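Local coordinates for hypothetical protein BT_3535 (Bacteroides thetaiotaomicron VPI-5482, PDB 3KNY), which is of unknown function but is a two-domain protein that is probably anchored to a membrane as a lipoprotein, at residues E42-W46 and I72-N77; N96-G102 and E124-C130; G138-A144 and S159-S165; L168-P172 and L197-D201. All coordinates share one frame. Residue numbers count along the deposited sequence, not the author numbering.

Contact 1 of 4, residues E42-W46 and I72-N77; sequences EYELW and IYDCIN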
# COMPACT_ATOMS: atom_id res chain seq x y z
N GLU A 42 -15.15 8.98 -11.65
CA GLU A 42 -14.33 8.37 -10.62
C GLU A 42 -13.58 7.16 -11.18
O GLU A 42 -12.34 7.09 -11.10
CB GLU A 42 -15.19 7.94 -9.43
CG GLU A 42 -15.74 9.12 -8.63
CD GLU A 42 -16.91 8.77 -7.74
OE1 GLU A 42 -17.39 7.62 -7.75
OE2 GLU A 42 -17.38 9.68 -7.02
N TYR A 43 -14.34 6.23 -11.76
CA TYR A 43 -13.75 5.02 -12.33
C TYR A 43 -12.59 5.35 -13.26
O TYR A 43 -11.57 4.65 -13.27
CB TYR A 43 -14.81 4.22 -13.09
CG TYR A 43 -14.38 2.82 -13.48
CD1 TYR A 43 -14.60 1.74 -12.62
CD2 TYR A 43 -13.76 2.57 -14.71
CE1 TYR A 43 -14.22 0.45 -12.97
CE2 TYR A 43 -13.37 1.28 -15.06
CZ TYR A 43 -13.62 0.22 -14.18
OH TYR A 43 -13.25 -1.06 -14.50
N GLU A 44 -12.74 6.43 -14.01
CA GLU A 44 -11.71 6.83 -14.96
C GLU A 44 -10.42 7.26 -14.25
O GLU A 44 -9.33 7.01 -14.76
CB GLU A 44 -12.20 7.95 -15.88
CG GLU A 44 -11.81 7.73 -17.32
CD GLU A 44 -12.33 6.41 -17.85
OE1 GLU A 44 -13.47 6.05 -17.49
OE2 GLU A 44 -11.60 5.73 -18.60
N LEU A 45 -10.54 7.90 -13.10
CA LEU A 45 -9.37 8.29 -12.35
C LEU A 45 -8.65 7.02 -11.83
O LEU A 45 -7.44 6.82 -12.02
CB LEU A 45 -9.75 9.26 -11.22
CG LEU A 45 -10.27 10.63 -11.66
CD1 LEU A 45 -10.69 11.45 -10.46
CD2 LEU A 45 -9.23 11.39 -12.48
N TRP A 46 -9.41 6.12 -11.24
CA TRP A 46 -8.85 4.83 -10.86
C TRP A 46 -8.15 4.12 -12.02
O TRP A 46 -7.06 3.58 -11.84
CB TRP A 46 -9.92 3.95 -10.23
CG TRP A 46 -10.36 4.50 -8.91
CD1 TRP A 46 -11.61 4.93 -8.58
CD2 TRP A 46 -9.54 4.73 -7.76
NE1 TRP A 46 -11.63 5.40 -7.29
CE2 TRP A 46 -10.37 5.29 -6.76
CE3 TRP A 46 -8.19 4.53 -7.48
CZ2 TRP A 46 -9.89 5.63 -5.49
CZ3 TRP A 46 -7.71 4.87 -6.22
CH2 TRP A 46 -8.56 5.41 -5.24
N ILE A 72 -10.41 11.78 -0.66
CA ILE A 72 -9.92 10.70 -1.49
C ILE A 72 -9.81 11.14 -2.96
O ILE A 72 -8.79 10.93 -3.60
CB ILE A 72 -10.76 9.41 -1.37
CG1 ILE A 72 -10.78 8.91 0.07
CG2 ILE A 72 -10.20 8.33 -2.27
CD1 ILE A 72 -11.45 7.57 0.25
N TYR A 73 -10.85 11.78 -3.48
CA TYR A 73 -10.86 12.09 -4.90
C TYR A 73 -10.02 13.33 -5.22
O TYR A 73 -9.35 13.38 -6.24
CB TYR A 73 -12.30 12.09 -5.47
CG TYR A 73 -12.89 10.66 -5.52
CD1 TYR A 73 -12.40 9.70 -6.42
CD2 TYR A 73 -13.92 10.24 -4.64
CE1 TYR A 73 -12.90 8.39 -6.45
CE2 TYR A 73 -14.44 8.93 -4.68
CZ TYR A 73 -13.92 8.01 -5.59
OH TYR A 73 -14.42 6.73 -5.64
N ASP A 74 -10.00 14.31 -4.31
CA ASP A 74 -9.11 15.46 -4.47
C ASP A 74 -7.67 14.97 -4.63
O ASP A 74 -6.90 15.47 -5.44
CB ASP A 74 -9.17 16.39 -3.26
CG ASP A 74 -10.30 17.40 -3.34
OD1 ASP A 74 -11.04 17.41 -4.35
OD2 ASP A 74 -10.45 18.20 -2.39
N CYS A 75 -7.34 13.97 -3.83
CA CYS A 75 -6.02 13.39 -3.81
C CYS A 75 -5.68 12.66 -5.11
O CYS A 75 -4.66 12.96 -5.75
CB CYS A 75 -5.96 12.43 -2.63
SG CYS A 75 -4.42 11.57 -2.54
N ILE A 76 -6.53 11.70 -5.46
CA ILE A 76 -6.43 10.90 -6.69
C ILE A 76 -6.41 11.79 -7.91
O ILE A 76 -5.72 11.51 -8.89
CB ILE A 76 -7.66 9.92 -6.73
CG1 ILE A 76 -7.44 8.79 -5.73
CG2 ILE A 76 -7.91 9.32 -8.09
CD1 ILE A 76 -6.11 8.05 -5.94
N ASN A 77 -7.17 12.87 -7.87
CA ASN A 77 -7.24 13.79 -9.00
C ASN A 77 -5.89 14.44 -9.24
O ASN A 77 -5.38 14.49 -10.36
CB ASN A 77 -8.30 14.89 -8.79
CG ASN A 77 -8.59 15.65 -10.07
OD1 ASN A 77 -9.17 15.09 -11.00
ND2 ASN A 77 -8.17 16.90 -10.15
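Apolar packing links L45 and W46 of helix 40-49 to the isoleucines of helix 66-84. L45 CB lies 3.6 Å from I76 CG2, and the six-membered part of the W46 indole reaches the same residue through CZ3, 3.6 Å from I76 CD1. W46 CZ2 meets I72 CG2 at 4.2 Å, with the methyl at the edge of the indole. L45 CD2 also comes within 4.0 Å of N77 OD1, a van der Waals approach at the exposed side. This is helix-on-helix packing: over the short segments the axes close to 10.4 Å and cross at 48°, wide enough for bulky side chains to fill the gap. The pair is layered against the mixed sheet, where I97 meets both W46 and I72, and I217 meets I72 and I76. The aromatic contacts centre on Y73. Its ring and the five-membered ring of W46 meet rim to rim, centroids 5.6 Å apart and planes at 70°, with W46 NE1 3.4 Å from Y73 CE1 near the plane of the tyrosine. Over one face of Y73 lies the CG methylene of E42, a CH-pi contact with CG 3.9 Å from the ring centroid. Among the polar groups, E42 directs its carboxylate back to its own helix start, where OE1 accepts a hydrogen bond from T39 N.

Contact 2 of 4, residues N96-G102 and E124-C130; sequences NIADEDG and EYKTNGC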
# COMPACT_ATOMS: atom_id res chain seq x y z
N ASN A 96 -3.05 1.95 -0.47
CA ASN A 96 -4.20 1.71 0.42
C ASN A 96 -4.86 3.02 0.66
O ASN A 96 -4.20 4.06 0.65
CB ASN A 96 -3.80 1.29 1.82
CG ASN A 96 -3.26 -0.08 1.88
OD1 ASN A 96 -3.57 -0.93 1.06
ND2 ASN A 96 -2.44 -0.31 2.86
N ILE A 97 -6.16 2.96 0.94
CA ILE A 97 -6.94 4.12 1.26
C ILE A 97 -7.36 3.90 2.70
O ILE A 97 -8.07 2.93 3.00
CB ILE A 97 -8.14 4.23 0.34
CG1 ILE A 97 -7.74 3.89 -1.11
CG2 ILE A 97 -8.78 5.62 0.48
CD1 ILE A 97 -6.76 4.80 -1.72
N ALA A 98 -6.89 4.75 3.61
CA ALA A 98 -7.18 4.60 5.02
C ALA A 98 -8.67 4.83 5.25
O ALA A 98 -9.34 5.51 4.46
CB ALA A 98 -6.39 5.57 5.85
N ASP A 99 -9.18 4.24 6.33
CA ASP A 99 -10.57 4.45 6.72
C ASP A 99 -10.75 5.87 7.26
O ASP A 99 -9.78 6.61 7.48
CB ASP A 99 -10.97 3.46 7.80
CG ASP A 99 -11.18 2.06 7.27
OD1 ASP A 99 -11.92 1.89 6.28
OD2 ASP A 99 -10.61 1.12 7.86
N GLU A 100 -12.01 6.25 7.47
CA GLU A 100 -12.33 7.54 8.06
C GLU A 100 -12.14 7.47 9.59
O GLU A 100 -11.95 8.51 10.23
CB GLU A 100 -13.75 7.99 7.66
CG GLU A 100 -13.94 9.52 7.51
CD GLU A 100 -15.30 9.93 6.90
OE1 GLU A 100 -16.03 9.06 6.38
OE2 GLU A 100 -15.62 11.13 6.91
N ASP A 101 -12.14 6.24 10.17
CA ASP A 101 -11.93 6.03 11.62
C ASP A 101 -10.85 6.98 12.13
O ASP A 101 -9.75 6.98 11.62
CB ASP A 101 -11.62 4.55 12.00
CG ASP A 101 -10.38 3.95 11.28
OD1 ASP A 101 -9.26 4.51 11.33
OD2 ASP A 101 -10.51 2.85 10.70
N GLY A 102 -11.18 7.83 13.10
CA GLY A 102 -10.26 8.89 13.55
C GLY A 102 -9.83 8.77 15.01
O GLY A 102 -9.29 7.73 15.41
N GLU A 124 -7.11 15.14 13.28
CA GLU A 124 -7.50 13.78 13.75
C GLU A 124 -6.32 12.80 13.90
O GLU A 124 -5.30 12.98 13.27
CB GLU A 124 -8.59 13.18 12.84
CG GLU A 124 -8.77 13.88 11.48
CD GLU A 124 -9.56 13.07 10.48
OE1 GLU A 124 -10.17 12.04 10.86
OE2 GLU A 124 -9.55 13.46 9.28
N TYR A 125 -6.50 11.77 14.71
CA TYR A 125 -5.44 10.83 15.07
C TYR A 125 -5.70 9.42 14.57
O TYR A 125 -6.52 8.70 15.15
CB TYR A 125 -5.28 10.80 16.59
CG TYR A 125 -4.19 11.71 17.11
CD1 TYR A 125 -2.84 11.40 16.88
CD2 TYR A 125 -4.50 12.87 17.85
CE1 TYR A 125 -1.82 12.23 17.36
CE2 TYR A 125 -3.49 13.71 18.33
CZ TYR A 125 -2.15 13.38 18.08
OH TYR A 125 -1.13 14.19 18.55
N LYS A 126 -4.97 8.99 13.54
CA LYS A 126 -5.29 7.74 12.84
C LYS A 126 -4.14 6.74 12.72
O LYS A 126 -2.98 7.12 12.65
CB LYS A 126 -5.78 8.07 11.42
CG LYS A 126 -6.78 9.23 11.31
CD LYS A 126 -7.82 9.05 10.19
CE LYS A 126 -7.29 9.32 8.80
NZ LYS A 126 -8.25 8.84 7.74
N THR A 127 -4.48 5.45 12.67
CA THR A 127 -3.57 4.38 12.29
C THR A 127 -3.95 3.83 10.92
O THR A 127 -5.11 3.71 10.60
CB THR A 127 -3.60 3.22 13.27
OG1 THR A 127 -3.49 3.73 14.60
CG2 THR A 127 -2.42 2.30 13.03
N ASN A 128 -2.96 3.50 10.11
CA ASN A 128 -3.19 2.83 8.85
C ASN A 128 -2.00 1.91 8.65
O ASN A 128 -1.00 2.01 9.33
CB ASN A 128 -3.34 3.83 7.69
CG ASN A 128 -3.81 3.17 6.35
OD1 ASN A 128 -3.33 3.53 5.27
ND2 ASN A 128 -4.74 2.21 6.44
N GLY A 129 -2.13 0.98 7.73
CA GLY A 129 -1.17 -0.08 7.61
C GLY A 129 -1.13 -0.53 6.19
O GLY A 129 -1.85 -0.05 5.35
N CYS A 130 -0.30 -1.52 5.92
CA CYS A 130 0.09 -1.74 4.55
C CYS A 130 0.88 -3.03 4.39
O CYS A 130 1.85 -3.24 5.10
CB CYS A 130 0.99 -0.57 4.27
SG CYS A 130 1.30 -0.58 2.72
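Two side-chain donors tie the end of strand 93-97 and the loop after it to strand 124-134, in place of a regular backbone ladder. K126 NZ donates to D99 O at 2.7 Å and also forms a salt bridge with the C-terminal carboxylate of P218, so one ammonium group serves a loop carbonyl and the chain end. Its aliphatic part lies against the loop, with K126 CD 3.2 Å from D101 O. At the other end, N96 ND2 reaches G129 O at 2.6 Å, but the 119° angle makes the bond weak; a second weak bond joins the same amide nitrogen to Y24 OH. Between them A98 CB packs 3.6 Å from N128 CG. G102 O and Y125 O approach to 2.9 Å, yet both are acceptors and cannot bond to each other. Y125 and T103 share a backbone hydrogen bond. E100 OE2 is hydrogen-bonded to S65 OG, and A98 O accepts from R68 NH2 on helix 66-84. The bridge thus lies at a junction: N96 and A98 bond through their backbones to strand 204-217, I97 packs on helix 66-84, and A98 and K126 touch Y147 of strand 140-149.

Contact 3 of 4, residues G138-A144 and S159-S165; sequences GPYIKAA and SSVYTGS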
# COMPACT_ATOMS: atom_id res chain seq x y z
N GLY A 138 3.50 -17.91 2.58
CA GLY A 138 2.71 -17.28 3.66
C GLY A 138 3.29 -16.11 4.46
O GLY A 138 2.58 -15.15 4.75
N PRO A 139 4.57 -16.19 4.85
CA PRO A 139 5.16 -15.12 5.62
C PRO A 139 5.10 -13.77 4.91
O PRO A 139 5.22 -13.71 3.69
CB PRO A 139 6.60 -15.59 5.78
CG PRO A 139 6.46 -17.04 5.86
CD PRO A 139 5.46 -17.35 4.80
N TYR A 140 4.91 -12.71 5.68
CA TYR A 140 4.66 -11.40 5.12
C TYR A 140 5.45 -10.30 5.84
O TYR A 140 5.88 -10.49 6.97
CB TYR A 140 3.15 -11.09 5.20
CG TYR A 140 2.59 -11.12 6.60
CD1 TYR A 140 2.94 -10.13 7.54
CD2 TYR A 140 1.71 -12.13 7.02
CE1 TYR A 140 2.44 -10.16 8.86
CE2 TYR A 140 1.22 -12.16 8.34
CZ TYR A 140 1.59 -11.17 9.24
OH TYR A 140 1.11 -11.16 10.51
N ILE A 141 5.64 -9.16 5.19
CA ILE A 141 6.17 -7.97 5.84
C ILE A 141 5.10 -6.90 5.73
O ILE A 141 4.68 -6.54 4.61
CB ILE A 141 7.42 -7.42 5.16
CG1 ILE A 141 8.56 -8.44 5.17
CG2 ILE A 141 7.83 -6.11 5.83
CD1 ILE A 141 9.73 -8.04 4.23
N LYS A 142 4.66 -6.39 6.88
CA LYS A 142 3.68 -5.31 6.92
C LYS A 142 4.24 -4.04 7.55
O LYS A 142 5.14 -4.11 8.39
CB LYS A 142 2.47 -5.77 7.72
CG LYS A 142 1.68 -6.82 7.00
CD LYS A 142 0.42 -7.20 7.72
CE LYS A 142 -0.30 -8.32 6.99
NZ LYS A 142 -1.75 -8.31 7.34
N ALA A 143 3.67 -2.90 7.18
CA ALA A 143 4.00 -1.59 7.76
C ALA A 143 2.74 -1.04 8.43
O ALA A 143 1.63 -1.22 7.92
CB ALA A 143 4.51 -0.62 6.67
N ALA A 144 2.90 -0.42 9.60
CA ALA A 144 1.81 0.29 10.31
C ALA A 144 2.32 1.69 10.68
O ALA A 144 3.47 1.87 10.95
CB ALA A 144 1.40 -0.46 11.54
N SER A 159 5.80 4.57 13.65
CA SER A 159 5.95 3.81 12.42
C SER A 159 6.52 2.45 12.74
O SER A 159 7.44 2.38 13.53
CB SER A 159 6.91 4.56 11.54
OG SER A 159 7.37 3.75 10.48
N SER A 160 5.97 1.38 12.15
CA SER A 160 6.43 0.02 12.43
C SER A 160 6.45 -0.85 11.23
O SER A 160 5.62 -0.70 10.34
CB SER A 160 5.54 -0.67 13.43
OG SER A 160 5.34 0.15 14.55
N VAL A 161 7.38 -1.80 11.24
CA VAL A 161 7.47 -2.82 10.23
C VAL A 161 7.46 -4.10 10.99
O VAL A 161 8.17 -4.23 11.96
CB VAL A 161 8.72 -2.73 9.40
CG1 VAL A 161 8.79 -3.93 8.48
CG2 VAL A 161 8.69 -1.44 8.59
N TYR A 162 6.60 -5.01 10.61
CA TYR A 162 6.55 -6.29 11.31
C TYR A 162 6.28 -7.43 10.36
O TYR A 162 5.87 -7.26 9.19
CB TYR A 162 5.52 -6.26 12.41
CG TYR A 162 4.14 -5.95 11.94
CD1 TYR A 162 3.75 -4.65 11.69
CD2 TYR A 162 3.22 -6.96 11.76
CE1 TYR A 162 2.46 -4.37 11.27
CE2 TYR A 162 1.93 -6.69 11.34
CZ TYR A 162 1.56 -5.40 11.09
OH TYR A 162 0.28 -5.15 10.67
N THR A 163 6.51 -8.61 10.89
CA THR A 163 6.48 -9.80 10.11
C THR A 163 5.64 -10.83 10.83
O THR A 163 5.34 -10.69 12.00
CB THR A 163 7.91 -10.25 9.87
OG1 THR A 163 7.92 -11.30 8.92
CG2 THR A 163 8.56 -10.71 11.16
N GLY A 164 5.22 -11.85 10.11
CA GLY A 164 4.38 -12.90 10.67
C GLY A 164 3.97 -13.86 9.57
O GLY A 164 4.44 -13.77 8.42
N SER A 165 3.11 -14.80 9.92
CA SER A 165 2.60 -15.77 8.96
C SER A 165 1.24 -16.31 9.40
O SER A 165 0.99 -16.47 10.58
CB SER A 165 3.57 -16.95 8.83
OG SER A 165 2.99 -18.00 8.07
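S159 opens the second segment with only a CA-H...O contact, its CA 3.5 Å from A144 O. S160 begins the antiparallel ladder of the beta hairpin: S160 N to A144 O and A144 N to S160 O are both 2.8 Å. V161 forms a non-hydrogen-bonded pair with A143, while its CG1 packs 3.6 Å from I141 CG2. Y162 exchanges two strong bonds with K142, N to O at 2.8 Å and O from N at 2.7 Å, and lays its ring face over K142 CB, 3.8 Å from the centroid. T163 adds a side-chain bond, OG1 to Y140 O at 2.9 Å, where the main-chain bond from G164 N is weak at 3.5 Å. G164 O accepts from Y140 N at 3.0 Å, and the Y140 ring lies over G164, where a CB would clash with Y140 OH. S165 leaves the ladder and bonds through OG to N170. The chemistry implies a backbone-held hairpin: I141, A143 and V161 share a face with T163, whose OG1 spends its hydrogen bond on Y140 O, reinforcing the loosening end.

Contact 4 of 4, residues L168-P172 and L197-D201; sequences LGNDP and LSFKD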
# COMPACT_ATOMS: atom_id res chain seq x y z
N LEU A 168 1.69 -21.35 11.65
CA LEU A 168 2.63 -21.60 12.74
C LEU A 168 3.81 -22.40 12.18
O LEU A 168 3.62 -23.24 11.29
CB LEU A 168 1.96 -22.44 13.84
CG LEU A 168 0.61 -21.99 14.45
CD1 LEU A 168 0.13 -23.04 15.44
CD2 LEU A 168 0.73 -20.59 15.09
N GLY A 169 5.00 -22.17 12.69
CA GLY A 169 6.15 -22.95 12.26
C GLY A 169 7.11 -22.21 11.36
O GLY A 169 8.22 -22.67 11.15
N ASN A 170 6.71 -21.06 10.84
CA ASN A 170 7.61 -20.25 10.05
C ASN A 170 8.64 -19.44 10.83
O ASN A 170 9.74 -19.25 10.34
CB ASN A 170 6.81 -19.34 9.13
CG ASN A 170 6.08 -20.13 8.03
OD1 ASN A 170 4.97 -19.79 7.63
ND2 ASN A 170 6.73 -21.18 7.54
N ASP A 171 8.31 -18.97 12.03
CA ASP A 171 9.21 -18.05 12.77
C ASP A 171 9.84 -17.00 11.91
O ASP A 171 11.07 -16.91 11.82
CB ASP A 171 10.37 -18.78 13.42
CG ASP A 171 9.97 -19.51 14.61
OD1 ASP A 171 8.75 -19.61 14.90
OD2 ASP A 171 10.93 -20.01 15.25
N PRO A 172 9.03 -16.21 11.24
CA PRO A 172 9.67 -15.23 10.39
C PRO A 172 10.34 -14.12 11.20
O PRO A 172 9.95 -13.81 12.30
CB PRO A 172 8.53 -14.69 9.54
CG PRO A 172 7.29 -15.01 10.27
CD PRO A 172 7.56 -16.17 11.15
N LEU A 197 14.12 -11.00 4.92
CA LEU A 197 13.10 -11.78 5.62
C LEU A 197 13.66 -13.17 5.72
O LEU A 197 14.14 -13.70 4.72
CB LEU A 197 11.79 -11.81 4.83
CG LEU A 197 10.63 -12.68 5.30
CD1 LEU A 197 10.06 -12.21 6.66
CD2 LEU A 197 9.52 -12.74 4.18
N SER A 198 13.66 -13.73 6.92
CA SER A 198 14.14 -15.11 7.13
C SER A 198 13.02 -15.87 7.76
O SER A 198 12.35 -15.33 8.63
CB SER A 198 15.33 -15.16 8.08
OG SER A 198 16.42 -14.48 7.51
N PHE A 199 12.82 -17.11 7.32
CA PHE A 199 11.85 -18.00 7.95
C PHE A 199 12.15 -19.46 7.65
O PHE A 199 12.90 -19.80 6.74
CB PHE A 199 10.40 -17.65 7.55
CG PHE A 199 10.08 -17.82 6.08
CD1 PHE A 199 9.58 -19.01 5.60
CD2 PHE A 199 10.22 -16.78 5.20
CE1 PHE A 199 9.26 -19.17 4.26
CE2 PHE A 199 9.91 -16.94 3.84
CZ PHE A 199 9.43 -18.13 3.38
N LYS A 200 11.58 -20.31 8.48
CA LYS A 200 11.68 -21.75 8.30
C LYS A 200 10.54 -22.23 7.40
O LYS A 200 9.39 -21.85 7.59
CB LYS A 200 11.57 -22.47 9.65
CG LYS A 200 12.72 -22.18 10.64
CD LYS A 200 14.05 -22.83 10.21
CE LYS A 200 14.13 -24.33 10.58
NZ LYS A 200 15.24 -25.03 9.85
N ASP A 201 10.90 -23.05 6.42
CA ASP A 201 9.96 -23.86 5.65
C ASP A 201 10.25 -25.31 6.02
O ASP A 201 10.79 -26.05 5.22
CB ASP A 201 10.19 -23.66 4.16
CG ASP A 201 9.28 -24.51 3.30
OD1 ASP A 201 8.21 -24.95 3.78
OD2 ASP A 201 9.66 -24.72 2.13
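Here a loop runs antiparallel along the last residues of strand 188-201, just ahead of strand 173-175, which pairs with that same strand; the loop in effect begins the beta pairing before regular strand geometry sets in. G169 has phi/psi of 107°/-14°, a backbone at which a CB would collide with the preceding carbonyl, and this turn brings G169 O within 3.7 Å of K200 CB. N170 is the anchor. Its carbonyl O accepts from K200 N at 2.8 Å, while its side-chain ND2 donates to K200 O at 2.7 Å, so K200 is held at both its main-chain polar groups and the asparagine amide stands in for a backbone N-H. N170 OD1 is used too, bonded to S165 OG, just past strand 154-164. D171 takes up left-handed angles, 41°/58°, and D171 O faces the strand, 3.8 Å from S198 O. P172 closes the contact by apolar packing: its CB lies 4.0 Å from F199 CB and 4.1 Å from L197 CD1. F199 itself packs on P139 and meets H135 edge-to-face. The last tie is a CA-H...O contact, P172 CA lying 3.2 Å from S198 O.

Overall arrangement
The four contacts follow one another along the chain and also run roughly from one end of it to the other: contacts 1 and 4 lie on opposite sides of its centre, their centres 39 Å apart. Contact 1 joins contact 2 through I97, whose CG2 lies 3.3 Å from I72 CD1. Contacts 2 and 3 share the three-stranded antiparallel sheet, where C130 O and A143 N, 2.8 Å apart, probably hydrogen-bond; their centres are 17 Å apart. Contact 3 leads into contact 4, centres 13 Å apart: S165 OG and N170 OD1, 2.7 Å apart, probably hydrogen-bond, and T163 OG1 comes within 3.2 Å of L197 CD1. No active site or ligand is known to which these contacts could be referred.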